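Local coordinates for oxidoreductase, NAD-binding/iron-sulfur cluster-binding protein (Nitratireductor pacificus pht-3B, PDB 6ZY0) that binds cobalamin and two [4Fe-4S] clusters and acts as a catabolic reductive dehalogenase, removing halogen from organohalide substrates, at residues A[427-432]-A[511-516]. The protein carries 1 engineered substitution. Numbering follows the deposited sequence.
Sequences LIDQGY and GPRSQS. Engineered in segment 511-516: Gln-515 (natural residue Lys).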
ATOM      1  N   LEU A 427       2.508   7.367  -1.939  1.00 25.27           N
ATOM      2  CA  LEU A 427       2.907   5.990  -2.192  1.00 20.24           C
ATOM      3  C   LEU A 427       2.753   5.173  -0.921  1.00 19.00           C
ATOM      4  O   LEU A 427       3.186   5.603   0.152  1.00 21.81           O
ATOM      5  CB  LEU A 427       4.357   5.928  -2.669  1.00 21.08           C
ATOM      6  CG  LEU A 427       4.710   6.737  -3.913  1.00 20.62           C
ATOM      7  CD1 LEU A 427       6.148   6.464  -4.320  1.00 22.24           C
ATOM      8  CD2 LEU A 427       3.752   6.380  -5.038  1.00 21.20           C
ATOM      9  N   ILE A 428       2.142   3.998  -1.047  1.00 25.12           N
ATOM     10  CA  ILE A 428       2.054   3.022   0.035  1.00 21.16           C
ATOM     11  C   ILE A 428       2.936   1.844  -0.344  1.00 21.83           C
ATOM     12  O   ILE A 428       2.727   1.216  -1.389  1.00 27.93           O
ATOM     13  CB  ILE A 428       0.612   2.560   0.281  1.00 19.35           C
ATOM     14  CG1 ILE A 428      -0.294   3.746   0.607  1.00 17.64           C
ATOM     15  CG2 ILE A 428       0.584   1.535   1.400  1.00 21.67           C
ATOM     16  CD1 ILE A 428      -0.177   4.223   2.032  1.00 25.52           C
ATOM     17  N   ASP A 429       3.926   1.551   0.494  1.00 23.08           N
ATOM     18  CA  ASP A 429       4.802   0.413   0.254  1.00 20.06           C
ATOM     19  C   ASP A 429       3.985  -0.868   0.304  1.00 27.59           C
ATOM     20  O   ASP A 429       3.217  -1.088   1.245  1.00 34.10           O
ATOM     21  CB  ASP A 429       5.911   0.391   1.306  1.00 25.22           C
ATOM     22  CG  ASP A 429       7.024  -0.589   0.979  1.00 27.57           C
ATOM     23  OD1 ASP A 429       6.741  -1.670   0.416  1.00 32.44           O
ATOM     24  OD2 ASP A 429       8.192  -0.277   1.300  1.00 22.97           O
ATOM     25  N   GLN A 430       4.140  -1.715  -0.719  1.00 27.75           N
ATOM     26  CA  GLN A 430       3.393  -2.969  -0.732  1.00 29.84           C
ATOM     27  C   GLN A 430       3.905  -3.945   0.321  1.00 30.91           C
ATOM     28  O   GLN A 430       3.130  -4.768   0.823  1.00 33.51           O
ATOM     29  CB  GLN A 430       3.446  -3.616  -2.116  1.00 31.99           C
ATOM     30  CG  GLN A 430       2.288  -3.227  -3.015  1.00 34.21           C
ATOM     31  CD  GLN A 430       1.994  -4.273  -4.073  1.00 38.35           C
ATOM     32  OE1 GLN A 430       2.158  -5.471  -3.842  1.00 34.18           O
ATOM     33  NE2 GLN A 430       1.550  -3.824  -5.241  1.00 37.60           N
ATOM     34  N   GLY A 431       5.188  -3.876   0.667  1.00 30.18           N
ATOM     35  CA  GLY A 431       5.737  -4.757   1.680  1.00 31.87           C
ATOM     36  C   GLY A 431       6.820  -5.687   1.172  1.00 32.29           C
ATOM     37  O   GLY A 431       6.540  -6.642   0.439  1.00 35.60           O
ATOM     38  N   TYR A 432       8.066  -5.422   1.572  1.00 30.14           N
ATOM     39  CA  TYR A 432       9.185  -6.231   1.104  1.00 27.88           C
ATOM     40  C   TYR A 432       9.127  -7.647   1.664  1.00 31.90           C
ATOM     41  O   TYR A 432       9.255  -8.626   0.917  1.00 32.07           O
ATOM     42  CB  TYR A 432      10.506  -5.570   1.485  1.00 28.72           C
ATOM     43  CG  TYR A 432      11.706  -6.426   1.168  1.00 28.55           C
ATOM     44  CD1 TYR A 432      12.184  -6.529  -0.132  1.00 28.83           C
ATOM     45  CD2 TYR A 432      12.356  -7.144   2.164  1.00 29.09           C
ATOM     46  CE1 TYR A 432      13.283  -7.318  -0.426  1.00 32.35           C
ATOM     47  CE2 TYR A 432      13.449  -7.934   1.878  1.00 26.60           C
ATOM     48  CZ  TYR A 432      13.909  -8.022   0.583  1.00 28.85           C
ATOM     49  OH  TYR A 432      15.008  -8.812   0.298  1.00 29.78           O
ATOM     50  N   GLY A 511      11.977   1.048  -4.594  1.00 22.67           N
ATOM     51  CA  GLY A 511      11.966   0.413  -5.890  1.00 19.25           C
ATOM     52  C   GLY A 511      10.621   0.531  -6.573  1.00 22.15           C
ATOM     53  O   GLY A 511       9.978   1.586  -6.543  1.00 28.22           O
ATOM     54  N   PRO A 512      10.167  -0.550  -7.194  1.00 20.89           N
ATOM     55  CA  PRO A 512       8.825  -0.584  -7.797  1.00 25.09           C
ATOM     56  C   PRO A 512       7.718  -1.022  -6.853  1.00 24.89           C
ATOM     57  O   PRO A 512       6.618  -1.320  -7.323  1.00 28.33           O
ATOM     58  CB  PRO A 512       9.000  -1.627  -8.906  1.00 21.54           C
ATOM     59  CG  PRO A 512       9.988  -2.578  -8.342  1.00 22.81           C
ATOM     60  CD  PRO A 512      10.894  -1.811  -7.407  1.00 20.00           C
ATOM     61  N   ARG A 513       7.980  -1.060  -5.554  1.00 27.78           N
ATOM     62  CA  ARG A 513       7.158  -1.797  -4.599  1.00 24.06           C
ATOM     63  C   ARG A 513       6.103  -0.892  -3.968  1.00 26.69           C
ATOM     64  O   ARG A 513       6.020  -0.734  -2.753  1.00 36.48           O
ATOM     65  CB  ARG A 513       8.056  -2.406  -3.530  1.00 25.86           C
ATOM     66  CG  ARG A 513       7.406  -3.468  -2.704  1.00 30.78           C
ATOM     67  CD  ARG A 513       8.326  -3.899  -1.601  1.00 32.02           C
ATOM     68  NE  ARG A 513       8.844  -2.765  -0.848  1.00 22.96           N
ATOM     69  CZ  ARG A 513      10.113  -2.385  -0.866  1.00 25.81           C
ATOM     70  NH1 ARG A 513      10.984  -3.044  -1.616  1.00 28.26           N
ATOM     71  NH2 ARG A 513      10.510  -1.349  -0.138  1.00 29.31           N
ATOM     72  N   SER A 514       5.277  -0.288  -4.807  1.00 26.83           N
ATOM     73  CA  SER A 514       4.362   0.712  -4.285  1.00 30.08           C
ATOM     74  C   SER A 514       3.037   0.659  -5.012  1.00 31.29           C
ATOM     75  O   SER A 514       2.966   0.325  -6.198  1.00 35.78           O
ATOM     76  CB  SER A 514       4.932   2.124  -4.411  1.00 29.02           C
ATOM     77  OG  SER A 514       4.673   2.640  -5.704  1.00 28.65           O
ATOM     78  N   GLN A 515       1.987   1.000  -4.280  1.00 26.65           N
ATOM     79  CA  GLN A 515       0.705   1.352  -4.858  1.00 26.97           C
ATOM     80  C   GLN A 515       0.443   2.801  -4.491  1.00 24.24           C
ATOM     81  O   GLN A 515       0.660   3.201  -3.343  1.00 23.92           O
ATOM     82  CB  GLN A 515      -0.408   0.439  -4.349  1.00 30.51           C
ATOM     83  CG  GLN A 515      -0.260  -1.022  -4.764  1.00 32.72           C
ATOM     84  CD  GLN A 515      -0.730  -1.280  -6.184  1.00 33.96           C
ATOM     85  OE1 GLN A 515      -1.288  -0.400  -6.833  1.00 35.28           O
ATOM     86  NE2 GLN A 515      -0.528  -2.501  -6.664  1.00 33.11           N
ATOM     87  N   SER A 516       0.018   3.589  -5.466  1.00 24.06           N
ATOM     88  CA  SER A 516      -0.169   5.015  -5.274  1.00 22.18           C
ATOM     89  C   SER A 516      -1.627   5.318  -4.978  1.00 20.80           C
ATOM     90  O   SER A 516      -2.530   4.604  -5.416  1.00 23.87           O
ATOM     91  CB  SER A 516       0.268   5.799  -6.511  1.00 22.08           C
ATOM     92  OG  SER A 516      -0.573   5.500  -7.613  1.00 21.95           O
TER
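Asp-429 OD1 takes two hydrogen bonds at once: Arg-513 NE reaches it on the syn side at 2.7 Å, and the backbone N of Gly-431 on the anti side, both tilted out of the carboxylate plane, the latter closing an Asx turn just before helix 432-437. Its other oxygen, OD2, receives Arg-513 NH2 at 2.9 Å, which makes the salt bridge a side-on, two-nitrogen grip with carboxylate and guanidinium planes 22° apart. The arginine gets there with CG anti to its own backbone N (chi1 -165°) and a bend at chi3. Tyr-432 CB sits over one face of the guanidinium, near its rim, while NH1 hydrogen-bonds to Asn-598 OD1. With an alanine at Arg-513, the carboxylate of Asp-429 would probably keep the Gly-431 bond but lose its charged mate, and a gap would open beside Tyr-432.

The main chain of Arg-513 also takes part, its O accepting from Gln-430 N at 2.9 Å, with the donor well above the carbonyl plane. Beyond it the strands pair antiparallel: Ile-428 N to Gln-515 O, 2.8 Å, is answered by Gln-515 N to Ile-428 O, 3.0 Å. Leu-427 CD2 lies against Ser-516 CB at 3.8 Å. Gln-430 CG packs on CG of the engineered Gln-515, whose NE2 hydrogen-bonds to the cobalamin; Ser-516 OG hydrogen-bonds to His-486 ND1. These are the two central strands of a four-stranded antiparallel sheet; Gln-430, just past the first, and Ser-514 to Ser-516 on the second line the cobalamin pocket.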